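Local coordinates for protein rhamnonate dehydratase (Gibberella zeae PH-1, PDB 3FXG) that binds magnesium and, as a member of the enolase superfamily, probably removes water from rhamnonate to give the 2-keto-3-deoxy sugar acid, at residues D41-A46 with Y224-V229; Y167-E172 with G183-L188; M220-M225 with W246-L251; F271-H276 with R290-I295. All blocks are in the same frame, centred on the assembly; numbering follows the deposited sequence.

All four contacts are buried, but differ in how the chain is paired. Contacts 2, 3 and 4 join neighbouring parallel strands of one barrel, each through a beta-alpha-beta unit, and strands 184-187 and 219-222, then 246-248 and 270-273, carry one contact on to the next. Contact 1 has no strand pairing: a loop lies on the turn that follows strand 219-222, so it shares Y224 and M225 with contact 3 and, like contact 3, touches a second subunit. Its chemistry is hydroxyls, a water and a proline. Contact 2 brings a lysine to one metal-binding carboxylate, E248; contact 3 supplies it and D222, contact 4 the third, at the end of a looser strand pair.

Contact 1 (D41-A46 with Y224-V229); sequences DISTPA and YMSLNV
Y224 reaches across to S43, T44 and P45 with one side of its ring. Starting at the root, CB lies 3.6 Å from S43 O. CG is anti to the backbone N (chi1 -163°), and beyond it CD2 meets two carbons: T44 CB, which lies in the ring plane at the edge, and P45 CD, 3.8 Å from Y224 CD2. CE2 keeps touch with the same proline carbon, and the T44 side chain runs beside the tyrosine while the proline crosses it at about a right angle. One face of the ring carries M225 CE toward its rim; R56 makes a cation-pi contact, and F122 of a neighbouring subunit packs against the ring. The proline also leans on selenomethionine M225, with P45 CG 3.6 Å from M225 CG.

The polar half centres on two serines. S43 OG donates to S226 OG over a short 2.7 Å, and S226 OG is also hydrogen-bonded to C223 O, so the hydroxyl is gripped by two partners. A water joins the backbones as well, donating to T44 O and S226 O. T44 OG1 takes the backbone N of A46 at 3.1 Å, an ST turn that shapes the chain around P45.

The second loop leads to the N-cap residue N228 of helix 229-238. A loop from the N-terminal part of the chain resting on a turn at the C-terminal end of a barrel strand, with the side chain of Y224 about 6 Å from the magnesium, is consistent with the way enolase-superfamily enzymes cover their active sites.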
# COMPACT_ATOMS: atom_id res chain seq x y z
N ASP A 41 -39.21 9.87 -16.28
CA ASP A 41 -37.91 10.54 -16.16
C ASP A 41 -36.93 9.61 -15.46
O ASP A 41 -37.05 9.35 -14.27
CB ASP A 41 -38.03 11.84 -15.35
CG ASP A 41 -38.84 12.90 -16.06
OD1 ASP A 41 -38.77 12.96 -17.31
OD2 ASP A 41 -39.53 13.69 -15.38
N ILE A 42 -35.95 9.12 -16.22
CA ILE A 42 -34.94 8.23 -15.67
C ILE A 42 -33.56 8.65 -16.17
O ILE A 42 -33.35 8.79 -17.37
CB ILE A 42 -35.19 6.77 -16.10
CG1 ILE A 42 -36.56 6.31 -15.60
CG2 ILE A 42 -34.09 5.88 -15.54
CD1 ILE A 42 -36.91 4.89 -16.02
N SER A 43 -32.63 8.83 -15.25
CA SER A 43 -31.27 9.21 -15.61
C SER A 43 -30.56 7.99 -16.19
O SER A 43 -30.59 6.91 -15.59
CB SER A 43 -30.52 9.71 -14.37
OG SER A 43 -29.20 10.14 -14.70
N THR A 44 -29.95 8.15 -17.36
CA THR A 44 -29.25 7.06 -18.02
C THR A 44 -27.93 7.57 -18.61
O THR A 44 -27.66 8.77 -18.60
CB THR A 44 -30.08 6.46 -19.18
OG1 THR A 44 -29.99 7.31 -20.32
CG2 THR A 44 -31.55 6.33 -18.78
N PRO A 45 -27.08 6.66 -19.13
CA PRO A 45 -25.80 7.05 -19.72
C PRO A 45 -25.98 7.95 -20.95
O PRO A 45 -25.06 8.67 -21.34
CB PRO A 45 -25.17 5.71 -20.10
CG PRO A 45 -25.70 4.78 -19.06
CD PRO A 45 -27.16 5.19 -18.99
N ALA A 46 -27.17 7.90 -21.55
CA ALA A 46 -27.46 8.71 -22.73
C ALA A 46 -28.22 10.00 -22.42
O ALA A 46 -28.51 10.78 -23.32
CB ALA A 46 -28.25 7.88 -23.74
N TYR A 224 -29.06 3.69 -12.55
CA TYR A 224 -28.79 3.12 -13.87
C TYR A 224 -27.48 3.58 -14.53
O TYR A 224 -27.49 4.17 -15.61
CB TYR A 224 -29.98 3.43 -14.80
CG TYR A 224 -30.05 2.58 -16.06
CD1 TYR A 224 -30.24 1.20 -15.98
CD2 TYR A 224 -29.91 3.15 -17.32
CE1 TYR A 224 -30.28 0.40 -17.13
CE2 TYR A 224 -29.95 2.37 -18.48
CZ TYR A 224 -30.13 0.99 -18.38
OH TYR A 224 -30.14 0.22 -19.52
N MSE A 225 -26.36 3.27 -13.87
CA MSE A 225 -25.00 3.60 -14.34
C MSE A 225 -24.86 4.98 -15.00
O MSE A 225 -24.02 5.17 -15.87
CB MSE A 225 -24.50 2.49 -15.30
CG MSE A 225 -25.34 2.26 -16.56
SE MSE A 225 -24.93 0.60 -17.56
CE MSE A 225 -26.66 0.36 -18.39
N SER A 226 -25.62 5.95 -14.52
CA SER A 226 -25.62 7.28 -15.13
C SER A 226 -24.86 8.42 -14.46
O SER A 226 -24.79 9.51 -15.04
CB SER A 226 -27.06 7.73 -15.32
OG SER A 226 -27.65 8.04 -14.07
N LEU A 227 -24.32 8.22 -13.27
CA LEU A 227 -23.62 9.31 -12.60
C LEU A 227 -22.11 9.21 -12.70
O LEU A 227 -21.56 8.48 -13.54
CB LEU A 227 -24.04 9.38 -11.13
CG LEU A 227 -25.54 9.24 -10.86
CD1 LEU A 227 -25.80 9.35 -9.36
CD2 LEU A 227 -26.32 10.31 -11.63
N ASN A 228 -21.42 9.96 -11.85
CA ASN A 228 -19.97 9.94 -11.79
C ASN A 228 -19.59 10.13 -10.33
O ASN A 228 -20.46 10.43 -9.50
CB ASN A 228 -19.37 11.03 -12.68
CG ASN A 228 -19.79 12.42 -12.26
OD1 ASN A 228 -19.55 12.85 -11.13
ND2 ASN A 228 -20.43 13.14 -13.17
N VAL A 229 -18.32 9.96 -10.00
CA VAL A 229 -17.88 10.07 -8.61
C VAL A 229 -18.25 11.36 -7.90
O VAL A 229 -18.86 11.32 -6.82
CB VAL A 229 -16.36 9.83 -8.49
CG1 VAL A 229 -15.90 10.08 -7.05
CG2 VAL A 229 -16.03 8.40 -8.88
O HOH W 1 -25.10 9.97 -17.82

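Contact 2 (Y167-E172 with G183-L188); sequences YCTGPE and GGKVPL
The Y167 ring meets K185 at its edge: CE and NZ of the lysine lie close to the ring plane, and K185 NZ donates to Y167 OH at 3.0 Å. Over one face, M220 CE stands above CG of the ring, and W246 makes an edge-to-face contact with it. The lysine leaves its strand with CG anti to the backbone N, then bends at chi3 (66°), which brings CE within 3.1 Å of T169 OG1. That hydroxyl is hydrogen-bonded to E345, and K185 NZ forms salt bridges with both E248 and E345, so the ammonium is held by two carboxylates and a phenol near the magnesium.

Below these side chains the backbones pair in parallel. C168 N donates to G183 O at 2.8 Å, K185 N to C168 O, and G170 N to K185 O at 2.9 Å. Where the strands part, V186 CG1 rests 3.5 Å from G170 O and the P187 ring follows.

Helix 173-179 makes the connection of this beta-alpha-beta unit, with A176 against C168. Strand 163-169 bonds on its other edge to strand 344-347, strand 184-187 bonds to 219-222, and V186 packs on helix 195-213.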
# COMPACT_ATOMS: atom_id res chain seq x y z
N TYR A 167 -38.40 -6.62 -2.39
CA TYR A 167 -38.49 -5.18 -2.28
C TYR A 167 -39.00 -4.86 -3.69
O TYR A 167 -38.77 -5.63 -4.62
CB TYR A 167 -37.13 -4.53 -1.96
CG TYR A 167 -36.08 -4.58 -3.05
CD1 TYR A 167 -36.07 -3.64 -4.08
CD2 TYR A 167 -35.05 -5.51 -2.99
CE1 TYR A 167 -35.06 -3.64 -5.04
CE2 TYR A 167 -34.03 -5.52 -3.94
CZ TYR A 167 -34.04 -4.58 -4.96
OH TYR A 167 -33.03 -4.56 -5.89
N CYS A 168 -39.70 -3.75 -3.86
CA CYS A 168 -40.25 -3.43 -5.16
C CYS A 168 -39.59 -2.25 -5.85
O CYS A 168 -39.46 -1.17 -5.27
CB CYS A 168 -41.75 -3.16 -5.01
SG CYS A 168 -42.63 -2.87 -6.55
N THR A 169 -39.16 -2.47 -7.09
CA THR A 169 -38.52 -1.42 -7.88
C THR A 169 -39.57 -0.78 -8.79
O THR A 169 -40.19 -1.46 -9.61
CB THR A 169 -37.39 -1.98 -8.76
OG1 THR A 169 -36.42 -2.64 -7.93
CG2 THR A 169 -36.70 -0.86 -9.54
N GLY A 170 -39.77 0.52 -8.62
CA GLY A 170 -40.76 1.22 -9.43
C GLY A 170 -40.95 2.65 -8.98
O GLY A 170 -40.40 3.08 -7.97
N PRO A 171 -41.76 3.43 -9.72
CA PRO A 171 -42.02 4.83 -9.39
C PRO A 171 -42.97 5.10 -8.23
O PRO A 171 -43.11 6.24 -7.79
CB PRO A 171 -42.56 5.38 -10.70
CG PRO A 171 -43.36 4.24 -11.21
CD PRO A 171 -42.44 3.05 -10.97
N GLU A 172 -43.63 4.07 -7.72
CA GLU A 172 -44.58 4.27 -6.62
C GLU A 172 -44.28 3.46 -5.36
O GLU A 172 -44.89 2.41 -5.13
CB GLU A 172 -46.00 3.94 -7.11
CG GLU A 172 -46.48 4.77 -8.30
CD GLU A 172 -46.68 6.24 -7.97
OE1 GLU A 172 -46.87 6.56 -6.78
OE2 GLU A 172 -46.65 7.07 -8.90
N GLY A 183 -39.43 -2.95 1.03
CA GLY A 183 -38.82 -1.68 0.67
C GLY A 183 -39.15 -1.29 -0.76
O GLY A 183 -39.66 -2.11 -1.54
N GLY A 184 -38.86 -0.04 -1.11
CA GLY A 184 -39.13 0.42 -2.46
C GLY A 184 -37.93 1.09 -3.08
O GLY A 184 -37.30 1.94 -2.45
N LYS A 185 -37.59 0.72 -4.32
CA LYS A 185 -36.46 1.32 -5.01
C LYS A 185 -36.97 2.17 -6.17
O LYS A 185 -37.64 1.66 -7.07
CB LYS A 185 -35.50 0.25 -5.55
CG LYS A 185 -34.21 0.81 -6.14
CD LYS A 185 -33.19 -0.30 -6.45
CE LYS A 185 -33.67 -1.20 -7.57
NZ LYS A 185 -32.71 -2.32 -7.84
N VAL A 186 -36.65 3.45 -6.15
CA VAL A 186 -37.09 4.37 -7.18
C VAL A 186 -35.97 4.77 -8.15
O VAL A 186 -34.80 4.77 -7.78
CB VAL A 186 -37.70 5.65 -6.55
CG1 VAL A 186 -38.90 5.29 -5.68
CG2 VAL A 186 -36.65 6.37 -5.71
N PRO A 187 -36.33 5.10 -9.39
CA PRO A 187 -35.32 5.49 -10.37
C PRO A 187 -35.00 6.99 -10.28
O PRO A 187 -35.91 7.82 -10.23
CB PRO A 187 -35.96 5.11 -11.70
CG PRO A 187 -37.41 5.36 -11.45
CD PRO A 187 -37.63 4.85 -10.04
N LEU A 188 -33.71 7.32 -10.24
CA LEU A 188 -33.26 8.71 -10.16
C LEU A 188 -33.63 9.35 -11.49
O LEU A 188 -33.26 8.85 -12.55
CB LEU A 188 -31.75 8.77 -9.96
CG LEU A 188 -31.17 10.15 -9.65
CD1 LEU A 188 -31.53 10.54 -8.23
CD2 LEU A 188 -29.66 10.12 -9.82

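Contact 3 (M220-M225 with W246-L251); sequences MVDCYM and WWEECL. With MG (magnesium ion), chain I.
D222 OD2 and E248 OE2 come within 3.1 Å of each other because both bind the magnesium, each at 2.2 Å from the metal. Their carboxylate planes are turned 54° apart, and two waters and E275 are its other ligands. The aspartate's second oxygen, OD1, accepts the backbone N of Y224 in an Asx turn and also a hydrogen from a metal-bound water, which gives its other hydrogen to E249 OE2; this water thus ties metal, Asx turn and second-shell glutamate together. E249 OE1 in turn is hydrogen-bonded to H276.

Further hydrogen bonds fix E248. Its OE1 takes W246 NE1 at 3.1 Å on the anti lone pair, close to the indole plane; Q296 NE2 bonds the same oxygen, which also faces K185. Between the backbones, V221 N donates to W246 O, E248 N to V221 O at 2.8 Å, and C223 N to E248 O; M225 N to E249 O is a weak, bent bond. Such parallel pairing, with helix 229-238 in the crossover, puts metal-binding acids at the C-terminal ends of successive barrel strands, as in the enolase superfamily.

Apolar and ring contacts fill the rest. Selenomethionine M220 lays CG over the centre of the W246 ring system, 3.3 Å from W246 CD2, with SE over the same face in a Met-aromatic contact. V221 CB covers the rim of W247, 3.8 Å from its CE3, while C223 SG comes to that ring's edge and meets C250 SG at 4.0 Å.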
# COMPACT_ATOMS: atom_id res chain seq x y z
N MSE A 220 -34.71 2.82 -1.60
CA MSE A 220 -33.44 2.67 -2.29
C MSE A 220 -33.51 3.52 -3.57
O MSE A 220 -34.60 3.80 -4.06
CB MSE A 220 -33.18 1.20 -2.65
CG MSE A 220 -32.96 0.28 -1.45
SE MSE A 220 -34.56 -0.08 -0.39
CE MSE A 220 -35.03 -1.81 -1.14
N VAL A 221 -32.37 3.91 -4.11
CA VAL A 221 -32.35 4.72 -5.32
C VAL A 221 -31.53 4.08 -6.43
O VAL A 221 -30.35 3.80 -6.26
CB VAL A 221 -31.78 6.13 -5.03
CG1 VAL A 221 -31.84 6.99 -6.28
CG2 VAL A 221 -32.56 6.78 -3.88
N ASP A 222 -32.17 3.85 -7.57
CA ASP A 222 -31.49 3.26 -8.72
C ASP A 222 -30.99 4.37 -9.62
O ASP A 222 -31.76 5.25 -10.02
CB ASP A 222 -32.44 2.34 -9.49
CG ASP A 222 -31.71 1.47 -10.50
OD1 ASP A 222 -31.10 2.02 -11.43
OD2 ASP A 222 -31.76 0.23 -10.35
N CYS A 223 -29.70 4.34 -9.96
CA CYS A 223 -29.11 5.37 -10.79
C CYS A 223 -28.73 4.93 -12.21
O CYS A 223 -28.16 5.72 -12.98
CB CYS A 223 -27.89 5.96 -10.07
SG CYS A 223 -28.27 6.65 -8.43
N TYR A 224 -29.06 3.69 -12.55
CA TYR A 224 -28.79 3.12 -13.87
C TYR A 224 -27.48 3.58 -14.53
O TYR A 224 -27.49 4.17 -15.61
CB TYR A 224 -29.98 3.43 -14.80
CG TYR A 224 -30.05 2.58 -16.06
CD1 TYR A 224 -30.24 1.20 -15.98
CD2 TYR A 224 -29.91 3.15 -17.32
CE1 TYR A 224 -30.28 0.40 -17.13
CE2 TYR A 224 -29.95 2.37 -18.48
CZ TYR A 224 -30.13 0.99 -18.38
OH TYR A 224 -30.14 0.22 -19.52
N MSE A 225 -26.36 3.27 -13.87
CA MSE A 225 -25.00 3.60 -14.34
C MSE A 225 -24.86 4.98 -15.00
O MSE A 225 -24.02 5.17 -15.87
CB MSE A 225 -24.50 2.49 -15.30
CG MSE A 225 -25.34 2.26 -16.56
SE MSE A 225 -24.93 0.60 -17.56
CE MSE A 225 -26.66 0.36 -18.39
N TRP A 246 -29.92 2.45 0.25
CA TRP A 246 -28.73 2.24 -0.57
C TRP A 246 -28.87 2.90 -1.93
O TRP A 246 -29.98 3.14 -2.41
CB TRP A 246 -28.40 0.74 -0.72
CG TRP A 246 -29.18 -0.04 -1.75
CD1 TRP A 246 -29.21 0.17 -3.10
CD2 TRP A 246 -29.98 -1.20 -1.51
NE1 TRP A 246 -29.98 -0.80 -3.72
CE2 TRP A 246 -30.46 -1.65 -2.76
CE3 TRP A 246 -30.34 -1.92 -0.35
CZ2 TRP A 246 -31.28 -2.78 -2.89
CZ3 TRP A 246 -31.15 -3.04 -0.48
CH2 TRP A 246 -31.61 -3.46 -1.74
N TRP A 247 -27.72 3.21 -2.52
CA TRP A 247 -27.65 3.85 -3.83
C TRP A 247 -27.14 2.80 -4.81
O TRP A 247 -26.04 2.26 -4.63
CB TRP A 247 -26.71 5.05 -3.77
CG TRP A 247 -27.23 6.13 -2.86
CD1 TRP A 247 -27.12 6.18 -1.50
CD2 TRP A 247 -27.96 7.30 -3.25
NE1 TRP A 247 -27.74 7.31 -1.02
CE2 TRP A 247 -28.26 8.01 -2.07
CE3 TRP A 247 -28.39 7.81 -4.49
CZ2 TRP A 247 -28.98 9.21 -2.09
CZ3 TRP A 247 -29.10 9.01 -4.50
CH2 TRP A 247 -29.39 9.69 -3.31
N GLU A 248 -27.94 2.54 -5.84
CA GLU A 248 -27.62 1.51 -6.83
C GLU A 248 -27.06 1.95 -8.18
O GLU A 248 -27.56 2.88 -8.80
CB GLU A 248 -28.88 0.66 -7.05
CG GLU A 248 -28.67 -0.57 -7.91
CD GLU A 248 -29.84 -1.53 -7.82
OE1 GLU A 248 -30.36 -1.73 -6.70
OE2 GLU A 248 -30.24 -2.09 -8.86
N GLU A 249 -26.03 1.23 -8.61
CA GLU A 249 -25.35 1.47 -9.89
C GLU A 249 -25.13 2.94 -10.21
O GLU A 249 -25.50 3.42 -11.28
CB GLU A 249 -26.13 0.79 -11.03
CG GLU A 249 -25.21 0.28 -12.15
CD GLU A 249 -25.94 -0.48 -13.25
OE1 GLU A 249 -25.25 -1.12 -14.07
OE2 GLU A 249 -27.19 -0.43 -13.31
N CYS A 250 -24.53 3.66 -9.27
CA CYS A 250 -24.25 5.08 -9.45
C CYS A 250 -23.26 5.34 -10.58
O CYS A 250 -23.39 6.31 -11.32
CB CYS A 250 -23.67 5.68 -8.17
SG CYS A 250 -24.79 5.67 -6.77
N LEU A 251 -22.28 4.45 -10.71
CA LEU A 251 -21.26 4.61 -11.74
C LEU A 251 -21.39 3.67 -12.93
O LEU A 251 -22.12 2.68 -12.90
CB LEU A 251 -19.87 4.40 -11.12
CG LEU A 251 -19.54 5.21 -9.86
CD1 LEU A 251 -18.14 4.83 -9.37
CD2 LEU A 251 -19.62 6.69 -10.16
MG MG I . -30.74 -1.64 -10.99
O HOH W 2 -29.68 -0.13 -12.34
O HOH W 3 -32.89 -2.87 -10.82

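Contact 4 (F271-H276 with R290-I295); sequences FTTGEH and RNLDII. With MG (magnesium ion), chain I.
T273 and L292 cross obliquely, and methyl meets methyl: T273 CG2 is only 3.3 Å from L292 CD1, tighter than usual carbon packing, with CD2 also close. T273 OG1 is anti to the backbone N (chi1 -172°), which leaves CG2 to face the leucine. On the other side of the strand, T272 and I294 run side by side, pointing the same way, and T272 CG2 lies 3.6 Å from I294 CB. The hydroxyl of T272 is hydrogen-bonded to Q296.

D293 bends its side chain back to F271. Its OD2 accepts F271 N at 3.0 Å, meeting the N-H from the anti side and 30° out of the carboxylate plane, while D293 N donates to F271 O at 2.9 Å. This pair of bonds holds the start of the contact. The strand pairing beyond is looser: T273 N to I294 O, at 3.5 Å, is a weak bond. OD2 of D293 also forms a salt bridge with K263, and OD1 a hydrogen bond with S230 of a neighbouring subunit.

Past the strand, G274 turns the chain at backbone angles where a CB would run into the carbonyl O of T273. E275 then sends OE2 to the magnesium at 2.2 Å, joining D222 and E248.

Strand 270-273 lies between strands 246-248 and 294-295. Helix 279-287, the connection of this beta-alpha-beta unit, sets L286 against T273, L292 and I295, while helix 259-265 packs on F271.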
# COMPACT_ATOMS: atom_id res chain seq x y z
N PHE A 271 -23.78 1.22 -0.96
CA PHE A 271 -23.73 1.33 -2.41
C PHE A 271 -23.78 -0.07 -3.01
O PHE A 271 -23.22 -1.01 -2.43
CB PHE A 271 -22.45 2.05 -2.84
CG PHE A 271 -22.42 3.49 -2.43
CD1 PHE A 271 -23.07 4.45 -3.20
CD2 PHE A 271 -21.82 3.87 -1.24
CE1 PHE A 271 -23.13 5.78 -2.78
CE2 PHE A 271 -21.87 5.20 -0.81
CZ PHE A 271 -22.53 6.15 -1.58
N THR A 272 -24.45 -0.21 -4.15
CA THR A 272 -24.57 -1.51 -4.81
C THR A 272 -24.38 -1.35 -6.31
O THR A 272 -24.42 -0.24 -6.84
CB THR A 272 -25.96 -2.13 -4.57
OG1 THR A 272 -26.93 -1.46 -5.39
CG2 THR A 272 -26.38 -1.99 -3.10
N THR A 273 -24.17 -2.47 -7.00
CA THR A 273 -24.01 -2.46 -8.45
C THR A 273 -23.80 -3.89 -8.92
O THR A 273 -23.79 -4.82 -8.12
CB THR A 273 -22.79 -1.61 -8.88
OG1 THR A 273 -22.77 -1.49 -10.31
CG2 THR A 273 -21.48 -2.27 -8.43
N GLY A 274 -23.66 -4.06 -10.24
CA GLY A 274 -23.41 -5.39 -10.77
C GLY A 274 -24.32 -5.96 -11.84
O GLY A 274 -23.95 -6.94 -12.48
N GLU A 275 -25.49 -5.37 -12.07
CA GLU A 275 -26.37 -5.93 -13.08
C GLU A 275 -25.76 -5.90 -14.48
O GLU A 275 -26.16 -6.68 -15.34
CB GLU A 275 -27.75 -5.26 -13.06
CG GLU A 275 -27.79 -3.80 -13.46
CD GLU A 275 -29.14 -3.18 -13.15
OE1 GLU A 275 -29.79 -2.63 -14.07
OE2 GLU A 275 -29.56 -3.25 -11.97
N HIS A 276 -24.78 -5.04 -14.69
CA HIS A 276 -24.13 -4.98 -15.99
C HIS A 276 -22.67 -5.45 -15.95
O HIS A 276 -21.83 -4.97 -16.71
CB HIS A 276 -24.24 -3.58 -16.58
CG HIS A 276 -25.65 -3.16 -16.85
ND1 HIS A 276 -26.36 -2.34 -16.00
CD2 HIS A 276 -26.51 -3.50 -17.84
CE1 HIS A 276 -27.59 -2.19 -16.45
NE2 HIS A 276 -27.71 -2.89 -17.57
N ARG A 290 -14.15 -4.67 -0.80
CA ARG A 290 -15.40 -4.65 -0.05
C ARG A 290 -15.97 -3.22 -0.02
O ARG A 290 -16.34 -2.70 1.03
CB ARG A 290 -15.14 -5.18 1.37
CG ARG A 290 -16.37 -5.61 2.16
CD ARG A 290 -16.33 -7.09 2.61
NE ARG A 290 -15.10 -7.46 3.33
CZ ARG A 290 -15.07 -8.04 4.53
NH1 ARG A 290 -13.91 -8.35 5.09
NH2 ARG A 290 -16.19 -8.30 5.18
N ASN A 291 -16.02 -2.59 -1.19
CA ASN A 291 -16.55 -1.24 -1.33
C ASN A 291 -18.01 -1.23 -1.78
O ASN A 291 -18.60 -0.17 -1.98
CB ASN A 291 -15.72 -0.43 -2.32
CG ASN A 291 -14.36 -0.07 -1.78
OD1 ASN A 291 -14.23 0.39 -0.65
ND2 ASN A 291 -13.33 -0.27 -2.59
N LEU A 292 -18.57 -2.43 -1.96
CA LEU A 292 -19.97 -2.57 -2.36
C LEU A 292 -20.68 -3.44 -1.33
O LEU A 292 -20.24 -4.55 -1.03
CB LEU A 292 -20.05 -3.20 -3.76
CG LEU A 292 -19.53 -2.29 -4.87
CD1 LEU A 292 -19.27 -3.09 -6.12
CD2 LEU A 292 -20.53 -1.16 -5.13
N ASP A 293 -21.78 -2.93 -0.79
CA ASP A 293 -22.53 -3.64 0.23
C ASP A 293 -23.35 -4.79 -0.33
O ASP A 293 -23.70 -5.73 0.39
CB ASP A 293 -23.44 -2.65 0.95
CG ASP A 293 -22.66 -1.55 1.60
OD1 ASP A 293 -22.32 -1.68 2.79
OD2 ASP A 293 -22.35 -0.56 0.91
N ILE A 294 -23.66 -4.71 -1.62
CA ILE A 294 -24.44 -5.75 -2.30
C ILE A 294 -24.05 -5.81 -3.77
O ILE A 294 -23.89 -4.78 -4.42
CB ILE A 294 -25.96 -5.45 -2.25
CG1 ILE A 294 -26.43 -5.31 -0.81
CG2 ILE A 294 -26.73 -6.58 -2.94
CD1 ILE A 294 -27.91 -4.97 -0.70
N ILE A 295 -23.87 -7.02 -4.30
CA ILE A 295 -23.57 -7.15 -5.72
C ILE A 295 -24.85 -7.69 -6.33
O ILE A 295 -25.54 -8.53 -5.73
CB ILE A 295 -22.35 -8.07 -5.99
CG1 ILE A 295 -22.58 -9.48 -5.46
CG2 ILE A 295 -21.11 -7.44 -5.36
CD1 ILE A 295 -21.47 -10.44 -5.85
MG MG I . -30.74 -1.64 -10.99
O HOH W 3 -32.89 -2.87 -10.82
O HOH W 2 -29.68 -0.13 -12.34